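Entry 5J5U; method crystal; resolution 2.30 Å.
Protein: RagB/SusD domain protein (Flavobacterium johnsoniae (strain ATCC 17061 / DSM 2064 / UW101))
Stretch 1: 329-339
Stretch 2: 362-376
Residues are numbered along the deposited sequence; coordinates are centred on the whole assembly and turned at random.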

# COMPACT_ATOMS: atom_id res chain seq x y z
N THR A 329 6.32 -13.21 -12.79
CA THR A 329 6.38 -12.11 -13.77
C THR A 329 5.25 -11.07 -13.60
O THR A 329 5.09 -10.18 -14.44
N THR A 330 4.44 -11.21 -12.56
CA THR A 330 3.37 -10.25 -12.33
C THR A 330 3.98 -8.87 -11.98
O THR A 330 4.92 -8.78 -11.20
N PRO A 331 3.51 -7.81 -12.62
CA PRO A 331 4.07 -6.51 -12.26
C PRO A 331 3.62 -6.04 -10.88
O PRO A 331 2.55 -6.45 -10.42
N PHE A 332 4.40 -5.19 -10.24
CA PHE A 332 4.01 -4.65 -8.93
C PHE A 332 3.80 -3.14 -9.00
O PHE A 332 4.71 -2.40 -9.38
N LEU A 333 2.60 -2.71 -8.63
CA LEU A 333 2.19 -1.31 -8.62
C LEU A 333 2.45 -0.61 -7.27
O LEU A 333 1.87 -0.98 -6.26
N HIS A 334 3.30 0.43 -7.28
CA HIS A 334 3.63 1.18 -6.06
C HIS A 334 2.73 2.39 -5.77
O HIS A 334 2.24 2.57 -4.65
N VAL A 335 2.58 3.26 -6.77
CA VAL A 335 1.76 4.46 -6.66
C VAL A 335 0.95 4.61 -7.94
O VAL A 335 1.46 4.35 -9.03
N SER A 336 -0.30 5.06 -7.83
CA SER A 336 -1.19 4.96 -8.96
C SER A 336 -1.93 6.25 -9.28
O SER A 336 -2.04 7.15 -8.43
N TYR A 337 -2.42 6.33 -10.51
CA TYR A 337 -3.23 7.47 -10.95
C TYR A 337 -4.60 7.41 -10.28
O TYR A 337 -5.16 8.43 -9.85
N SER A 338 -5.12 6.19 -10.17
CA SER A 338 -6.37 5.96 -9.46
C SER A 338 -6.28 6.53 -8.05
O SER A 338 -7.15 7.28 -7.62
N GLU A 339 -5.20 6.18 -7.35
CA GLU A 339 -4.97 6.71 -6.00
C GLU A 339 -4.98 8.25 -5.96
O GLU A 339 -5.66 8.83 -5.14
N LYS A 362 -14.94 9.83 -9.99
CA LYS A 362 -15.24 9.06 -11.19
C LYS A 362 -13.97 8.69 -11.92
O LYS A 362 -13.77 7.53 -12.31
N LYS A 363 -13.08 9.67 -12.07
CA LYS A 363 -11.82 9.44 -12.76
C LYS A 363 -10.97 8.41 -12.00
O LYS A 363 -10.29 7.57 -12.61
N GLY A 364 -11.05 8.45 -10.67
CA GLY A 364 -10.34 7.48 -9.84
C GLY A 364 -10.84 6.05 -10.04
O GLY A 364 -10.04 5.13 -10.21
N VAL A 365 -12.16 5.86 -9.99
CA VAL A 365 -12.73 4.53 -10.16
C VAL A 365 -12.41 3.95 -11.54
O VAL A 365 -12.05 2.76 -11.67
N GLU A 366 -12.52 4.78 -12.57
CA GLU A 366 -12.20 4.29 -13.91
C GLU A 366 -10.72 3.92 -14.00
O GLU A 366 -10.35 2.87 -14.56
N ALA A 367 -9.87 4.77 -13.43
CA ALA A 367 -8.44 4.50 -13.45
C ALA A 367 -8.07 3.20 -12.70
O ALA A 367 -7.15 2.47 -13.10
N GLY A 368 -8.81 2.90 -11.64
CA GLY A 368 -8.57 1.70 -10.86
C GLY A 368 -9.03 0.45 -11.59
O GLY A 368 -8.39 -0.61 -11.52
N ILE A 369 -10.16 0.57 -12.30
CA ILE A 369 -10.67 -0.53 -13.11
C ILE A 369 -9.70 -0.85 -14.24
O ILE A 369 -9.44 -2.02 -14.53
N LYS A 370 -9.12 0.19 -14.84
CA LYS A 370 -8.22 -0.04 -15.97
C LYS A 370 -6.81 -0.40 -15.57
O LYS A 370 -6.07 -0.96 -16.39
N GLN A 371 -6.40 -0.09 -14.34
CA GLN A 371 -5.01 -0.33 -13.94
C GLN A 371 -4.73 -1.83 -13.86
O GLN A 371 -3.58 -2.25 -13.92
N LEU A 372 -5.78 -2.63 -13.74
CA LEU A 372 -5.64 -4.08 -13.64
C LEU A 372 -5.20 -4.72 -14.97
O LEU A 372 -4.74 -5.86 -14.99
N GLU A 373 -5.32 -3.97 -16.06
CA GLU A 373 -4.99 -4.53 -17.36
C GLU A 373 -3.52 -4.94 -17.44
O GLU A 373 -3.17 -5.97 -18.02
N VAL A 374 -2.66 -4.17 -16.79
CA VAL A 374 -1.23 -4.43 -16.87
C VAL A 374 -0.89 -5.77 -16.22
O VAL A 374 0.16 -6.33 -16.48
N TYR A 375 -1.82 -6.29 -15.41
CA TYR A 375 -1.64 -7.59 -14.76
C TYR A 375 -1.95 -8.74 -15.72
O TYR A 375 -1.79 -9.90 -15.38
N GLY A 376 -2.44 -8.40 -16.91
CA GLY A 376 -2.83 -9.41 -17.87
C GLY A 376 -4.32 -9.70 -17.85
O GLY A 376 -4.77 -10.68 -18.44

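Where do the two backbones come closest? At Ser 338 and Gly 364 the CA atoms lie 4.3 Å apart, and the side chain of Ser 338 points toward the helix of the second stretch as a knob among Gly 364, Ala 367, Gly 368 and Gln 371. Gly 368 leaves room for it: an ideal CB there would lie 3.0 Å from Ser 338 OG, a clash. Ala 367, also pointing toward the partner, meets this serine with its CB 3.8 Å from Ser 338 CB.

Which direct hydrogen bond joins the stretches? With chi1 in t, Ser 338 OG donates to Gly 364 O at 2.9 Å. That carbonyl also accepts from Gly 368 N within the helix, so the serine shares an acceptor already in use. Nearby, Ser 336 (p) caps the helix of its own stretch, which begins at Tyr 337, its OG accepting from Glu 339 N at 2.8 Å.

Where do the side chains meet by van der Waals contact? Tyr 337 (t) starts sideways, but its ring reaches the helix of the second stretch, with CD2 3.5 Å from Ala 367 CB. At the other end, Pro 331 points toward the 3-10 segment: its CG lies 3.7 Å from Tyr 375 CD1 and 4.1 Å from Val 374 CG2. Tyr 375 (m) extends its ring along the first stretch, where Pro 331 O approaches the ring edge, 3.2 Å from Tyr 375 CE1. Leu 333 (t, p) also points in, its CD2 packing against the amide end of Gln 371, 3.3 Å from Gln 371 NE2.

What do the waters add? Water 1 accepts from Leu 333 N at 3.1 Å and hydrogen-bonds Tyr 375 OH at 2.5 Å, tying the strand to the ring's tip. Water 2 accepts from Ser 338 N at 3.1 Å and donates to Gln 371 OE1 at 2.9 Å, linking one helix's first turn to the inward-pointing glutamine (chi1 p, chi2 t).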

# COMPACT_ATOMS: atom_id res chain seq x y z
CB THR A 329 6.29 -12.63 -15.20
OG1 THR A 329 4.97 -13.15 -15.40
CG2 THR A 329 7.30 -13.74 -15.45
CB THR A 330 2.42 -10.71 -11.22
OG1 THR A 330 1.93 -12.03 -11.52
CG2 THR A 330 1.25 -9.75 -11.07
CB PRO A 331 3.54 -5.58 -13.35
CG PRO A 331 2.29 -6.28 -13.85
CD PRO A 331 2.59 -7.73 -13.77
CB PHE A 332 5.07 -4.98 -7.88
CG PHE A 332 4.63 -4.69 -6.48
CD1 PHE A 332 4.78 -3.41 -5.94
CD2 PHE A 332 4.06 -5.69 -5.70
CE1 PHE A 332 4.37 -3.13 -4.63
CE2 PHE A 332 3.66 -5.41 -4.38
CZ PHE A 332 3.81 -4.14 -3.85
CB LEU A 333 0.69 -1.22 -8.96
CG LEU A 333 0.03 0.17 -8.99
CD1 LEU A 333 0.67 1.04 -10.03
CD2 LEU A 333 -1.48 0.07 -9.22
CB HIS A 334 5.08 1.66 -6.11
CG HIS A 334 6.08 0.56 -5.96
ND1 HIS A 334 6.28 -0.10 -4.77
CD2 HIS A 334 6.94 0.02 -6.85
CE1 HIS A 334 7.22 -1.01 -4.93
NE2 HIS A 334 7.64 -0.96 -6.19
CB VAL A 335 2.61 5.73 -6.43
CG1 VAL A 335 1.73 6.86 -5.94
CG2 VAL A 335 3.80 5.46 -5.45
CB SER A 336 -2.21 3.85 -8.72
OG SER A 336 -3.16 4.24 -7.74
CB TYR A 337 -3.38 7.46 -12.48
CG TYR A 337 -4.32 8.54 -13.00
CD1 TYR A 337 -4.02 9.88 -12.83
CD2 TYR A 337 -5.49 8.21 -13.66
CE1 TYR A 337 -4.85 10.87 -13.29
CE2 TYR A 337 -6.34 9.20 -14.13
CZ TYR A 337 -6.01 10.53 -13.94
OH TYR A 337 -6.84 11.53 -14.39
CB SER A 338 -6.70 4.46 -9.42
OG SER A 338 -7.81 4.21 -8.58
CB GLU A 339 -3.65 6.17 -5.43
CG GLU A 339 -3.06 7.05 -4.35
CD GLU A 339 -1.76 6.50 -3.79
OE1 GLU A 339 -1.12 5.68 -4.50
OE2 GLU A 339 -1.37 6.89 -2.66
CB LYS A 362 -16.16 9.86 -12.11
CG LYS A 362 -17.58 10.01 -11.58
CD LYS A 362 -18.40 10.98 -12.43
CE LYS A 362 -19.85 10.98 -12.02
NZ LYS A 362 -20.66 11.80 -12.96
CB LYS A 363 -11.04 10.76 -12.90
CG LYS A 363 -11.66 11.76 -13.87
CD LYS A 363 -10.95 13.12 -13.82
CE LYS A 363 -11.76 14.19 -14.54
NZ LYS A 363 -11.15 15.56 -14.46
CB VAL A 365 -14.25 4.53 -9.95
CG1 VAL A 365 -14.79 3.14 -10.21
CG2 VAL A 365 -14.60 4.98 -8.53
CB GLU A 366 -12.54 5.35 -14.97
CG GLU A 366 -11.91 5.07 -16.33
CD GLU A 366 -12.58 5.81 -17.48
OE1 GLU A 366 -13.42 6.70 -17.23
OE2 GLU A 366 -12.26 5.47 -18.64
CB ALA A 367 -7.69 5.67 -12.87
CB ILE A 369 -12.07 -0.23 -13.68
CG1 ILE A 369 -13.08 -0.08 -12.54
CG2 ILE A 369 -12.53 -1.35 -14.61
CD1 ILE A 369 -14.40 0.49 -12.99
CB LYS A 370 -8.17 1.18 -16.90
CG LYS A 370 -9.42 1.32 -17.79
CD LYS A 370 -9.43 2.57 -18.68
CE LYS A 370 -10.68 2.57 -19.58
NZ LYS A 370 -10.73 3.70 -20.53
CB GLN A 371 -4.70 0.35 -12.60
CG GLN A 371 -5.01 -0.51 -11.38
CD GLN A 371 -4.94 0.25 -10.07
OE1 GLN A 371 -5.11 1.47 -10.05
NE2 GLN A 371 -4.70 -0.46 -8.98
CB LEU A 372 -6.95 -4.71 -13.18
CG LEU A 372 -7.55 -4.31 -11.84
CD1 LEU A 372 -8.70 -5.25 -11.52
CD2 LEU A 372 -6.52 -4.37 -10.73
CB GLU A 373 -5.31 -3.51 -18.45
CG GLU A 373 -6.80 -3.21 -18.58
CD GLU A 373 -7.09 -2.15 -19.62
OE1 GLU A 373 -6.18 -1.83 -20.43
OE2 GLU A 373 -8.21 -1.61 -19.62
CB VAL A 374 -0.42 -3.29 -16.23
CG1 VAL A 374 -0.66 -3.22 -14.74
CG2 VAL A 374 1.06 -3.45 -16.55
CB TYR A 375 -2.55 -7.72 -13.53
CG TYR A 375 -2.20 -6.78 -12.41
CD1 TYR A 375 -0.88 -6.61 -12.01
CD2 TYR A 375 -3.18 -6.04 -11.77
CE1 TYR A 375 -0.55 -5.74 -10.99
CE2 TYR A 375 -2.86 -5.17 -10.74
CZ TYR A 375 -1.54 -5.02 -10.36
OH TYR A 375 -1.21 -4.15 -9.35
O HOH W 1 0.60 -4.86 -7.77
O HOH W 2 -3.98 3.71 -11.56